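Local coordinates for replication protein B (Plasmid RSF1010, PDB 3H20), which acts as a primase in replication of its broad-host-range plasmid, probably building short primers on single-stranded DNA from nucleoside triphosphates, at residues Gly11-Ala16 with Arg145-Thr150; Met34-Trp39 with Arg141-Leu146; Val97-Thr100 with Asn104-Ala107. All blocks are in the same frame, centred on the assembly; numbering follows the deposited sequence.

Contact 1 (Gly11-Ala16 with Arg145-Thr150); sequences GRQLKA and RLAGFT. With DPO (diphosphate), chain E.
The side-chain amide of Gln-13 grips the backbone of Arg-145 and Ala-147 with two hydrogen bonds. Its OE1 accepts the N-H of Ala-147 at 2.8 Å (N-H...O 163°), the donor tilted from the carbonyl plane, while its NE2 donates to Arg-145 O at 3.2 Å. That second bond is almost perfectly straight, and the acceptor lies in the plane of the amide. With a carbonyl oxygen and an N-H side by side on one flat amide, glutamine suits a chain that offers a C=O and an N-H two residues apart. The extended side chain, with CG trans to the backbone nitrogen (chi1 -180°), carries the amide clear of helix 6-17 to this buried site.

Packing closes in around the bonds. Leu-146 CD1 rests 3.8 Å from Gln-13 CD, and the small methyl of Ala-147 fits beside the acceptor, CB lying 3.2 Å from Gln-13 OE1.

While its carbonyl faces the helix, Arg-145 turns its side chain away toward the diphosphate and gives NH1 to O4 at 3.0 Å. Tyr-62, Asn-151 and Lys-153 complete the site, and Asp-60 forms a salt bridge with Arg-145 NH2. Around the contact, Gln-13 and Leu-146 press on Ile-63 of strand 59-65, Ala-147 packs on Ala-9 of helix 6-17, and Gln-13 and Ala-147 both touch Leu-168 of strand 167-170.

Contact 2 (Met34-Trp39 with Arg141-Leu146); sequences MMNREW and RHYGRL. With DPO (diphosphate), chain E.
Tyr-143 reaches Asn-36 and Met-34 across a four-stranded antiparallel sheet, whose outermost strands within the chain are 34-40 and 144-145, with 21-28 and 59-65 between them. The backbones stay well apart, the nearest CA atoms, those of Asn-36 and Tyr-143, being 10.8 Å from each other, so the long tyrosine side chain does most of the spanning.

The polar link is a single hydrogen bond from Asn-36 ND2 to Tyr-143 OH, 3.0 Å long and nearly straight at 167°. The hydroxyl lies close to the plane of the asparagine amide, and the amide arrives at the edge of the ring, with the two planes only 17° apart. Asparagine suits this exposed place on the strand, since its short side chain presents an N-H at the height of the phenol.

Charged and aromatic neighbours flank the ring: Arg-64 makes a cation-pi contact with it, and the Tyr-143 side chain also touches Asp-23 and Tyr-62, the latter hydrogen-bonded to the diphosphate through its own hydroxyl. Replacing Tyr-143 by alanine is likely to leave Asn-36 ND2 without this acceptor and Arg-64 without its aromatic partner, and to open a gap over the middle strands.

Apolar contact comes from Met-34, whose flexible thioether chain bends at chi2 (85°) to swing its methyl to the tyrosine. That methyl, CE, ends 4.1 Å from Tyr-143 CE2, the same ring carbon that Asn-36 ND2 approaches to 3.5 Å.

Contact 3 (Val97-Thr100 with Asn104-Ala107); sequences VVET and NYQA
Val-97 stands opposite Ala-107 in a non-hydrogen-bonded antiparallel pair and leans diagonally toward Tyr-105, its CG1 lying 3.8 Å from Tyr-105 CD1. That branch is trans to the backbone nitrogen (chi1 177°), which carries it to the ring. Val-98 then pairs with Gln-106 through both backbone bonds: Val-98 N to Gln-106 O at 2.9 Å, and Gln-106 N to Val-98 O at 2.8 Å.

Glu-99, on the same face as Val-97, runs alongside Tyr-105 in the same direction, and its CD comes 3.6 Å from Tyr-105 CE1. The side chain lies against the CE1 side of the ring, CB and CG as well as CD, while the carboxylate oxygens serve other partners, Arg-169 through a salt bridge and the N-H of Lys-103.

At Thr-100 the chain turns a corner, yet Thr-100 N still bonds to Asn-104 O at 2.9 Å. A threonine serves doubly here. Its OG1 shares a water with Tyr-105 O, the bond to the carbonyl being weak, and its CG2 meets the Gln-106 amide crosswise, 3.6 Å from CD. Gln-106 OE1 and NE2 are bound by Arg-145 N and Asp-77. Together the segments form a beta hairpin whose turn end, at Thr-100, borders the diphosphate site.

Overall arrangement
Along the chain, helix 6-17 and strand 34-40 come first, the hairpin of contact 3 follows, and residues 141-150 close both larger loops, so contact 3 is nested inside contacts 1 and 2. The centres of contacts 1 and 2 lie about 12 Å apart, those of 1 and 3 about 11 Å, and those of 2 and 3 about 16 Å. Contact 2 spans one antiparallel sheet and contact 3 belongs to the other; helix 6-17 in contact 1 touches strands of both. A probable hydrogen bond from Arg-145 N to Gln-106 OE1 ties the sheets together. Arg-145 also packs against Thr-100 beside the diphosphate, which is bound where the two sheets of the primase's N-terminal region come together.

Contact 1 (Gly11-Ala16 with Arg145-Thr150)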
ATOM      1  N   GLY A  11      18.793  25.056   9.617  1.00 31.78           N
ATOM      2  CA  GLY A  11      19.803  25.280   8.574  1.00 33.01           C
ATOM      3  C   GLY A  11      20.703  24.076   8.311  1.00 32.90           C
ATOM      4  O   GLY A  11      20.908  23.707   7.156  1.00 32.93           O
ATOM      5  N   ARG A  12      21.251  23.477   9.375  1.00 32.72           N
ATOM      6  CA  ARG A  12      22.060  22.252   9.243  1.00 33.91           C
ATOM      7  C   ARG A  12      21.275  21.052   8.729  1.00 33.01           C
ATOM      8  O   ARG A  12      21.802  20.288   7.922  1.00 32.70           O
ATOM      9  CB  ARG A  12      22.739  21.864  10.561  1.00 33.66           C
ATOM     10  CG  ARG A  12      23.852  22.789  10.989  1.00 37.24           C
ATOM     11  CD  ARG A  12      24.417  22.389  12.357  1.00 38.00           C
ATOM     12  NE  ARG A  12      25.443  23.348  12.762  1.00 46.17           N
ATOM     13  CZ  ARG A  12      26.141  23.300  13.896  1.00 49.90           C
ATOM     14  NH1 ARG A  12      25.940  22.333  14.788  1.00 52.73           N
ATOM     15  NH2 ARG A  12      27.056  24.229  14.137  1.00 52.30           N
ATOM     16  N   GLN A  13      20.030  20.885   9.194  1.00 32.23           N
ATOM     17  CA  GLN A  13      19.182  19.764   8.746  1.00 32.56           C
ATOM     18  C   GLN A  13      18.840  19.862   7.251  1.00 32.74           C
ATOM     19  O   GLN A  13      18.978  18.876   6.517  1.00 32.38           O
ATOM     20  CB  GLN A  13      17.909  19.607   9.609  1.00 32.45           C
ATOM     21  CG  GLN A  13      16.990  18.428   9.170  1.00 32.29           C
ATOM     22  CD  GLN A  13      15.909  18.027  10.185  1.00 33.44           C
ATOM     23  OE1 GLN A  13      15.929  18.435  11.358  1.00 32.69           O
ATOM     24  NE2 GLN A  13      14.971  17.176   9.737  1.00 33.04           N
ATOM     25  N   LEU A  14      18.406  21.044   6.807  1.00 32.15           N
ATOM     26  CA  LEU A  14      18.142  21.295   5.372  1.00 33.32           C
ATOM     27  C   LEU A  14      19.363  21.047   4.475  1.00 33.70           C
ATOM     28  O   LEU A  14      19.226  20.470   3.388  1.00 34.82           O
ATOM     29  CB  LEU A  14      17.602  22.720   5.127  1.00 32.81           C
ATOM     30  CG  LEU A  14      16.344  23.165   5.895  1.00 33.13           C
ATOM     31  CD1 LEU A  14      15.991  24.633   5.601  1.00 33.28           C
ATOM     32  CD2 LEU A  14      15.151  22.263   5.609  1.00 34.14           C
ATOM     33  N   LYS A  15      20.544  21.485   4.913  1.00 33.84           N
ATOM     34  CA  LYS A  15      21.763  21.255   4.136  1.00 35.24           C
ATOM     35  C   LYS A  15      22.067  19.766   4.040  1.00 34.84           C
ATOM     36  O   LYS A  15      22.409  19.276   2.957  1.00 34.64           O
ATOM     37  CB  LYS A  15      22.972  22.010   4.716  1.00 35.17           C
ATOM     38  CG  LYS A  15      24.300  21.769   3.940  1.00 36.81           C
ATOM     39  CD  LYS A  15      25.488  22.393   4.667  1.00 37.95           C
ATOM     40  CE  LYS A  15      26.816  21.750   4.264  1.00 43.06           C
ATOM     41  NZ  LYS A  15      27.957  22.482   4.883  1.00 45.03           N
ATOM     42  N   ALA A  16      21.928  19.053   5.165  1.00 34.34           N
ATOM     43  CA  ALA A  16      22.241  17.621   5.221  1.00 34.61           C
ATOM     44  C   ALA A  16      21.256  16.817   4.373  1.00 34.73           C
ATOM     45  O   ALA A  16      21.625  15.807   3.744  1.00 34.85           O
ATOM     46  CB  ALA A  16      22.219  17.127   6.658  1.00 34.47           C
ATOM     47  N   ARG A 145      10.606  14.291  11.697  1.00 33.19           N
ATOM     48  CA  ARG A 145      10.574  15.478  12.544  1.00 33.52           C
ATOM     49  C   ARG A 145      11.613  16.501  12.098  1.00 33.36           C
ATOM     50  O   ARG A 145      12.717  16.141  11.686  1.00 32.66           O
ATOM     51  CB  ARG A 145      10.803  15.098  14.008  1.00 33.06           C
ATOM     52  CG  ARG A 145       9.697  14.247  14.609  1.00 36.04           C
ATOM     53  CD  ARG A 145       8.399  15.029  14.722  1.00 39.88           C
ATOM     54  NE  ARG A 145       7.496  14.451  15.714  1.00 41.67           N
ATOM     55  CZ  ARG A 145       7.009  15.115  16.758  1.00 41.42           C
ATOM     56  NH1 ARG A 145       6.194  14.508  17.609  1.00 40.48           N
ATOM     57  NH2 ARG A 145       7.338  16.385  16.950  1.00 41.25           N
ATOM     58  N   LEU A 146      11.255  17.778  12.185  1.00 33.13           N
ATOM     59  CA  LEU A 146      12.213  18.859  11.983  1.00 33.36           C
ATOM     60  C   LEU A 146      12.837  19.295  13.304  1.00 33.29           C
ATOM     61  O   LEU A 146      12.129  19.596  14.266  1.00 33.24           O
ATOM     62  CB  LEU A 146      11.541  20.050  11.300  1.00 32.78           C
ATOM     63  CG  LEU A 146      12.438  21.251  10.993  1.00 35.57           C
ATOM     64  CD1 LEU A 146      13.420  20.920   9.879  1.00 34.84           C
ATOM     65  CD2 LEU A 146      11.603  22.469  10.631  1.00 31.32           C
ATOM     66  N   ALA A 147      14.164  19.329  13.344  1.00 32.91           N
ATOM     67  CA  ALA A 147      14.886  19.686  14.560  1.00 32.98           C
ATOM     68  C   ALA A 147      14.648  21.145  14.933  1.00 32.76           C
ATOM     69  O   ALA A 147      14.385  21.982  14.069  1.00 32.92           O
ATOM     70  CB  ALA A 147      16.373  19.415  14.393  1.00 32.77           C
ATOM     71  N   GLY A 148      14.743  21.444  16.225  1.00 32.48           N
ATOM     72  CA  GLY A 148      14.656  22.834  16.707  1.00 32.14           C
ATOM     73  C   GLY A 148      13.328  23.181  17.365  1.00 32.06           C
ATOM     74  O   GLY A 148      13.083  24.349  17.712  1.00 31.88           O
ATOM     75  N   PHE A 149      12.475  22.169  17.527  1.00 31.68           N
ATOM     76  CA  PHE A 149      11.108  22.337  18.028  1.00 32.18           C
ATOM     77  C   PHE A 149      10.808  21.336  19.140  1.00 32.56           C
ATOM     78  O   PHE A 149      11.458  20.295  19.243  1.00 32.88           O
ATOM     79  CB  PHE A 149      10.095  22.184  16.870  1.00 31.94           C
ATOM     80  CG  PHE A 149      10.266  23.207  15.787  1.00 32.02           C
ATOM     81  CD1 PHE A 149       9.760  24.503  15.944  1.00 31.12           C
ATOM     82  CD2 PHE A 149      10.982  22.900  14.632  1.00 33.18           C
ATOM     83  CE1 PHE A 149       9.945  25.468  14.952  1.00 32.24           C
ATOM     84  CE2 PHE A 149      11.174  23.856  13.639  1.00 32.75           C
ATOM     85  CZ  PHE A 149      10.650  25.142  13.797  1.00 31.83           C
ATOM     86  N   THR A 150       9.837  21.657  19.987  1.00 33.24           N
ATOM     87  CA  THR A 150       9.411  20.724  21.025  1.00 34.03           C
ATOM     88  C   THR A 150       8.492  19.643  20.450  1.00 34.09           C
ATOM     89  O   THR A 150       7.683  19.918  19.560  1.00 33.83           O
ATOM     90  CB  THR A 150       8.661  21.432  22.158  1.00 34.14           C
ATOM     91  OG1 THR A 150       7.600  22.212  21.593  1.00 35.86           O
ATOM     92  CG2 THR A 150       9.589  22.348  22.931  1.00 34.36           C
TER
HETATM   93  P1  DPO E 327       5.333  11.158  15.506  1.00 63.30           P
HETATM   94  O1  DPO E 327       4.948   9.602  15.667  1.00 63.68           O
HETATM   95  O2  DPO E 327       4.087  11.917  15.121  1.00 62.45           O
HETATM   96  O3  DPO E 327       6.557  11.246  14.619  1.00 63.43           O
HETATM   97  O4  DPO E 327       5.734  11.576  17.017  1.00 63.39           O
HETATM   98  P2  DPO E 327       6.817  10.756  17.894  1.00 63.00           P
HETATM   99  O5  DPO E 327       6.168   9.417  18.155  1.00 63.68           O
HETATM  100  O6  DPO E 327       8.049  10.718  17.012  1.00 63.09           O
HETATM  101  O7  DPO E 327       6.975  11.585  19.142  1.00 63.18           O

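Contact 2 (Met34-Trp39 with Arg141-Leu146)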
ATOM      1  N   MET A  34      -4.413  19.709  10.722  1.00 44.38           N
ATOM      2  CA  MET A  34      -3.223  19.510   9.904  1.00 44.67           C
ATOM      3  C   MET A  34      -3.067  20.628   8.877  1.00 44.41           C
ATOM      4  O   MET A  34      -4.047  21.077   8.282  1.00 44.24           O
ATOM      5  CB  MET A  34      -3.276  18.153   9.201  1.00 45.14           C
ATOM      6  CG  MET A  34      -2.010  17.799   8.438  1.00 46.81           C
ATOM      7  SD  MET A  34      -0.762  17.025   9.484  1.00 51.74           S
ATOM      8  CE  MET A  34       0.705  17.243   8.479  1.00 47.39           C
ATOM      9  N   MET A  35      -1.830  21.070   8.675  1.00 43.79           N
ATOM     10  CA  MET A  35      -1.506  21.955   7.562  1.00 44.04           C
ATOM     11  C   MET A  35      -0.254  21.417   6.869  1.00 42.71           C
ATOM     12  O   MET A  35       0.644  20.874   7.522  1.00 42.25           O
ATOM     13  CB  MET A  35      -1.245  23.389   8.034  1.00 44.03           C
ATOM     14  CG  MET A  35      -2.411  24.090   8.690  1.00 45.66           C
ATOM     15  SD  MET A  35      -1.887  25.679   9.350  1.00 47.38           S
ATOM     16  CE  MET A  35      -3.240  26.043  10.459  1.00 45.52           C
ATOM     17  N   ASN A  36      -0.211  21.554   5.548  1.00 41.60           N
ATOM     18  CA  ASN A  36       0.960  21.177   4.760  1.00 40.80           C
ATOM     19  C   ASN A  36       1.333  22.309   3.806  1.00 39.83           C
ATOM     20  O   ASN A  36       0.476  22.806   3.073  1.00 39.18           O
ATOM     21  CB  ASN A  36       0.699  19.900   3.956  1.00 41.17           C
ATOM     22  CG  ASN A  36       0.104  18.779   4.796  1.00 42.33           C
ATOM     23  OD1 ASN A  36      -1.118  18.696   4.985  1.00 43.16           O
ATOM     24  ND2 ASN A  36       0.964  17.904   5.291  1.00 43.28           N
ATOM     25  N   ARG A  37       2.599  22.724   3.832  1.00 38.45           N
ATOM     26  CA  ARG A  37       3.097  23.737   2.893  1.00 37.83           C
ATOM     27  C   ARG A  37       4.330  23.231   2.153  1.00 36.53           C
ATOM     28  O   ARG A  37       5.131  22.496   2.720  1.00 36.28           O
ATOM     29  CB  ARG A  37       3.454  25.047   3.614  1.00 38.31           C
ATOM     30  CG  ARG A  37       2.452  25.561   4.666  1.00 40.73           C
ATOM     31  CD  ARG A  37       1.062  25.808   4.116  1.00 44.01           C
ATOM     32  NE  ARG A  37       1.042  26.703   2.963  1.00 46.93           N
ATOM     33  CZ  ARG A  37      -0.026  26.903   2.196  1.00 48.43           C
ATOM     34  NH1 ARG A  37      -1.163  26.268   2.456  1.00 49.84           N
ATOM     35  NH2 ARG A  37       0.039  27.734   1.163  1.00 49.73           N
ATOM     36  N   GLU A  38       4.481  23.625   0.890  1.00 35.27           N
ATOM     37  CA  GLU A  38       5.697  23.321   0.135  1.00 34.39           C
ATOM     38  C   GLU A  38       6.534  24.586  -0.042  1.00 33.11           C
ATOM     39  O   GLU A  38       6.042  25.602  -0.558  1.00 32.42           O
ATOM     40  CB  GLU A  38       5.381  22.693  -1.229  1.00 34.45           C
ATOM     41  CG  GLU A  38       6.637  22.197  -1.967  1.00 35.26           C
ATOM     42  CD  GLU A  38       6.374  21.869  -3.429  1.00 36.47           C
ATOM     43  OE1 GLU A  38       5.559  20.963  -3.714  1.00 38.34           O
ATOM     44  OE2 GLU A  38       6.984  22.527  -4.298  1.00 40.92           O
ATOM     45  N   TRP A  39       7.797  24.497   0.377  1.00 31.89           N
ATOM     46  CA  TRP A  39       8.702  25.650   0.478  1.00 31.37           C
ATOM     47  C   TRP A  39      10.136  25.302   0.063  1.00 30.40           C
ATOM     48  O   TRP A  39      10.613  24.207   0.371  1.00 29.97           O
ATOM     49  CB  TRP A  39       8.766  26.122   1.941  1.00 31.67           C
ATOM     50  CG  TRP A  39       7.531  26.834   2.468  1.00 31.69           C
ATOM     51  CD1 TRP A  39       6.663  27.608   1.763  1.00 32.84           C
ATOM     52  CD2 TRP A  39       7.087  26.870   3.834  1.00 32.42           C
ATOM     53  NE1 TRP A  39       5.684  28.106   2.600  1.00 33.71           N
ATOM     54  CE2 TRP A  39       5.929  27.673   3.877  1.00 33.26           C
ATOM     55  CE3 TRP A  39       7.561  26.296   5.028  1.00 34.15           C
ATOM     56  CZ2 TRP A  39       5.218  27.911   5.065  1.00 33.42           C
ATOM     57  CZ3 TRP A  39       6.855  26.536   6.212  1.00 33.57           C
ATOM     58  CH2 TRP A  39       5.698  27.342   6.216  1.00 32.59           C
ATOM     59  N   ARG A 141       7.057   8.584   1.078  1.00 41.33           N
ATOM     60  CA  ARG A 141       6.523   9.916   1.386  1.00 41.33           C
ATOM     61  C   ARG A 141       6.263  10.168   2.883  1.00 40.64           C
ATOM     62  O   ARG A 141       5.432  11.000   3.243  1.00 40.77           O
ATOM     63  CB  ARG A 141       5.242  10.158   0.578  1.00 41.81           C
ATOM     64  CG  ARG A 141       5.460  10.284  -0.932  1.00 43.48           C
ATOM     65  CD  ARG A 141       6.033  11.654  -1.300  1.00 45.02           C
ATOM     66  NE  ARG A 141       5.019  12.706  -1.272  1.00 46.90           N
ATOM     67  CZ  ARG A 141       5.265  13.978  -0.960  1.00 47.46           C
ATOM     68  NH1 ARG A 141       6.494  14.358  -0.638  1.00 46.63           N
ATOM     69  NH2 ARG A 141       4.278  14.872  -0.962  1.00 47.84           N
ATOM     70  N   HIS A 142       6.977   9.469   3.757  1.00 39.69           N
ATOM     71  CA  HIS A 142       6.691   9.602   5.183  1.00 38.86           C
ATOM     72  C   HIS A 142       7.376  10.821   5.774  1.00 37.26           C
ATOM     73  O   HIS A 142       8.512  11.137   5.421  1.00 36.90           O
ATOM     74  CB  HIS A 142       7.074   8.352   5.966  1.00 39.14           C
ATOM     75  CG  HIS A 142       6.369   8.242   7.281  1.00 41.31           C
ATOM     76  ND1 HIS A 142       5.105   7.703   7.405  1.00 43.75           N
ATOM     77  CD2 HIS A 142       6.741   8.627   8.526  1.00 42.72           C
ATOM     78  CE1 HIS A 142       4.731   7.754   8.672  1.00 44.54           C
ATOM     79  NE2 HIS A 142       5.707   8.307   9.373  1.00 44.94           N
ATOM     80  N   TYR A 143       6.666  11.499   6.669  1.00 36.15           N
ATOM     81  CA  TYR A 143       7.184  12.682   7.351  1.00 35.35           C
ATOM     82  C   TYR A 143       8.155  12.271   8.462  1.00 35.02           C
ATOM     83  O   TYR A 143       7.873  11.346   9.229  1.00 34.71           O
ATOM     84  CB  TYR A 143       6.030  13.490   7.959  1.00 35.84           C
ATOM     85  CG  TYR A 143       5.477  14.608   7.097  1.00 35.28           C
ATOM     86  CD1 TYR A 143       6.294  15.644   6.657  1.00 34.74           C
ATOM     87  CD2 TYR A 143       4.126  14.649   6.759  1.00 37.11           C
ATOM     88  CE1 TYR A 143       5.792  16.689   5.886  1.00 35.83           C
ATOM     89  CE2 TYR A 143       3.608  15.697   5.986  1.00 37.60           C
ATOM     90  CZ  TYR A 143       4.457  16.710   5.552  1.00 37.13           C
ATOM     91  OH  TYR A 143       3.950  17.757   4.798  1.00 38.63           O
ATOM     92  N   GLY A 144       9.289  12.959   8.539  1.00 33.98           N
ATOM     93  CA  GLY A 144      10.099  12.961   9.743  1.00 33.81           C
ATOM     94  C   GLY A 144       9.939  14.235  10.548  1.00 33.83           C
ATOM     95  O   GLY A 144       9.226  15.153  10.142  1.00 33.32           O
ATOM     96  N   ARG A 145      10.606  14.291  11.697  1.00 33.19           N
ATOM     97  CA  ARG A 145      10.574  15.478  12.544  1.00 33.52           C
ATOM     98  C   ARG A 145      11.613  16.501  12.098  1.00 33.36           C
ATOM     99  O   ARG A 145      12.717  16.141  11.686  1.00 32.66           O
ATOM    100  CB  ARG A 145      10.803  15.098  14.008  1.00 33.06           C
ATOM    101  CG  ARG A 145       9.697  14.247  14.609  1.00 36.04           C
ATOM    102  CD  ARG A 145       8.399  15.029  14.722  1.00 39.88           C
ATOM    103  NE  ARG A 145       7.496  14.451  15.714  1.00 41.67           N
ATOM    104  CZ  ARG A 145       7.009  15.115  16.758  1.00 41.42           C
ATOM    105  NH1 ARG A 145       6.194  14.508  17.609  1.00 40.48           N
ATOM    106  NH2 ARG A 145       7.338  16.385  16.950  1.00 41.25           N
ATOM    107  N   LEU A 146      11.255  17.778  12.185  1.00 33.13           N
ATOM    108  CA  LEU A 146      12.213  18.859  11.983  1.00 33.36           C
ATOM    109  C   LEU A 146      12.837  19.295  13.304  1.00 33.29           C
ATOM    110  O   LEU A 146      12.129  19.596  14.266  1.00 33.24           O
ATOM    111  CB  LEU A 146      11.541  20.050  11.300  1.00 32.78           C
ATOM    112  CG  LEU A 146      12.438  21.251  10.993  1.00 35.57           C
ATOM    113  CD1 LEU A 146      13.420  20.920   9.879  1.00 34.84           C
ATOM    114  CD2 LEU A 146      11.603  22.469  10.631  1.00 31.32           C
TER
HETATM  115  P1  DPO E 327       5.333  11.158  15.506  1.00 63.30           P
HETATM  116  O1  DPO E 327       4.948   9.602  15.667  1.00 63.68           O
HETATM  117  O2  DPO E 327       4.087  11.917  15.121  1.00 62.45           O
HETATM  118  O3  DPO E 327       6.557  11.246  14.619  1.00 63.43           O
HETATM  119  O4  DPO E 327       5.734  11.576  17.017  1.00 63.39           O
HETATM  120  P2  DPO E 327       6.817  10.756  17.894  1.00 63.00           P
HETATM  121  O5  DPO E 327       6.168   9.417  18.155  1.00 63.68           O
HETATM  122  O6  DPO E 327       8.049  10.718  17.012  1.00 63.09           O
HETATM  123  O7  DPO E 327       6.975  11.585  19.142  1.00 63.18           O

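Contact 3 (Val97-Thr100 with Asn104-Ala107)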
ATOM      1  N   VAL A  97      20.914  12.327  11.608  1.00 32.87           N
ATOM      2  CA  VAL A  97      20.199  11.663  12.706  1.00 32.80           C
ATOM      3  C   VAL A  97      19.480  12.718  13.543  1.00 32.77           C
ATOM      4  O   VAL A  97      20.072  13.737  13.911  1.00 32.24           O
ATOM      5  CB  VAL A  97      21.176  10.850  13.614  1.00 33.19           C
ATOM      6  CG1 VAL A  97      20.436  10.202  14.813  1.00 32.85           C
ATOM      7  CG2 VAL A  97      21.900   9.765  12.808  1.00 33.67           C
ATOM      8  N   VAL A  98      18.209  12.450  13.848  1.00 33.06           N
ATOM      9  CA  VAL A  98      17.380  13.323  14.665  1.00 33.04           C
ATOM     10  C   VAL A  98      16.883  12.550  15.897  1.00 33.11           C
ATOM     11  O   VAL A  98      16.346  11.439  15.777  1.00 33.32           O
ATOM     12  CB  VAL A  98      16.196  13.893  13.825  1.00 33.47           C
ATOM     13  CG1 VAL A  98      15.127  14.541  14.715  1.00 34.01           C
ATOM     14  CG2 VAL A  98      16.707  14.914  12.763  1.00 34.23           C
ATOM     15  N   GLU A  99      17.088  13.126  17.078  1.00 33.20           N
ATOM     16  CA  GLU A  99      16.544  12.565  18.319  1.00 33.43           C
ATOM     17  C   GLU A  99      15.160  13.177  18.547  1.00 33.23           C
ATOM     18  O   GLU A  99      15.033  14.379  18.778  1.00 32.89           O
ATOM     19  CB  GLU A  99      17.472  12.854  19.502  1.00 33.21           C
ATOM     20  CG  GLU A  99      17.100  12.113  20.819  1.00 34.38           C
ATOM     21  CD  GLU A  99      18.246  12.098  21.841  1.00 35.82           C
ATOM     22  OE1 GLU A  99      19.184  12.914  21.705  1.00 37.75           O
ATOM     23  OE2 GLU A  99      18.204  11.279  22.797  1.00 39.41           O
ATOM     24  N   THR A 100      14.128  12.346  18.469  1.00 33.06           N
ATOM     25  CA  THR A 100      12.735  12.811  18.521  1.00 32.89           C
ATOM     26  C   THR A 100      12.216  12.929  19.946  1.00 33.24           C
ATOM     27  O   THR A 100      11.360  13.773  20.250  1.00 33.64           O
ATOM     28  CB  THR A 100      11.820  11.866  17.712  1.00 33.23           C
ATOM     29  OG1 THR A 100      11.963  10.534  18.208  1.00 32.04           O
ATOM     30  CG2 THR A 100      12.192  11.894  16.236  1.00 32.61           C
ATOM     31  N   ASN A 104      15.398   7.985  21.587  1.00 33.11           N
ATOM     32  CA  ASN A 104      14.600   7.621  20.413  1.00 33.25           C
ATOM     33  C   ASN A 104      15.018   8.446  19.196  1.00 32.71           C
ATOM     34  O   ASN A 104      15.022   9.684  19.248  1.00 32.32           O
ATOM     35  CB  ASN A 104      13.100   7.829  20.693  1.00 33.67           C
ATOM     36  CG  ASN A 104      12.559   6.880  21.743  1.00 35.73           C
ATOM     37  OD1 ASN A 104      12.724   5.665  21.642  1.00 39.68           O
ATOM     38  ND2 ASN A 104      11.899   7.427  22.756  1.00 38.91           N
ATOM     39  N   TYR A 105      15.383   7.764  18.113  1.00 32.47           N
ATOM     40  CA  TYR A 105      15.990   8.420  16.939  1.00 32.75           C
ATOM     41  C   TYR A 105      15.312   8.118  15.602  1.00 33.38           C
ATOM     42  O   TYR A 105      14.678   7.070  15.419  1.00 33.84           O
ATOM     43  CB  TYR A 105      17.487   8.059  16.819  1.00 32.17           C
ATOM     44  CG  TYR A 105      18.304   8.338  18.068  1.00 32.21           C
ATOM     45  CD1 TYR A 105      18.908   9.584  18.269  1.00 30.65           C
ATOM     46  CD2 TYR A 105      18.487   7.356  19.035  1.00 31.70           C
ATOM     47  CE1 TYR A 105      19.660   9.847  19.416  1.00 31.93           C
ATOM     48  CE2 TYR A 105      19.236   7.608  20.192  1.00 32.05           C
ATOM     49  CZ  TYR A 105      19.813   8.861  20.371  1.00 31.59           C
ATOM     50  OH  TYR A 105      20.556   9.116  21.497  1.00 32.52           O
ATOM     51  N   GLN A 106      15.477   9.062  14.677  1.00 33.83           N
ATOM     52  CA  GLN A 106      15.183   8.892  13.258  1.00 34.39           C
ATOM     53  C   GLN A 106      16.469   9.072  12.475  1.00 34.34           C
ATOM     54  O   GLN A 106      17.310   9.915  12.828  1.00 34.54           O
ATOM     55  CB  GLN A 106      14.198   9.985  12.782  1.00 34.31           C
ATOM     56  CG  GLN A 106      12.773   9.704  13.175  1.00 35.70           C
ATOM     57  CD  GLN A 106      11.809  10.810  12.811  1.00 34.73           C
ATOM     58  OE1 GLN A 106      12.208  11.916  12.434  1.00 36.19           O
ATOM     59  NE2 GLN A 106      10.527  10.517  12.931  1.00 35.73           N
ATOM     60  N   ALA A 107      16.627   8.304  11.403  1.00 34.34           N
ATOM     61  CA  ALA A 107      17.741   8.527  10.479  1.00 34.30           C
ATOM     62  C   ALA A 107      17.227   8.705   9.049  1.00 34.25           C
ATOM     63  O   ALA A 107      16.275   8.035   8.646  1.00 35.01           O
ATOM     64  CB  ALA A 107      18.737   7.357  10.550  1.00 34.48           C
TER
HETATM   65  O   HOH W   1      12.055   8.150  16.582  1.00 41.54           O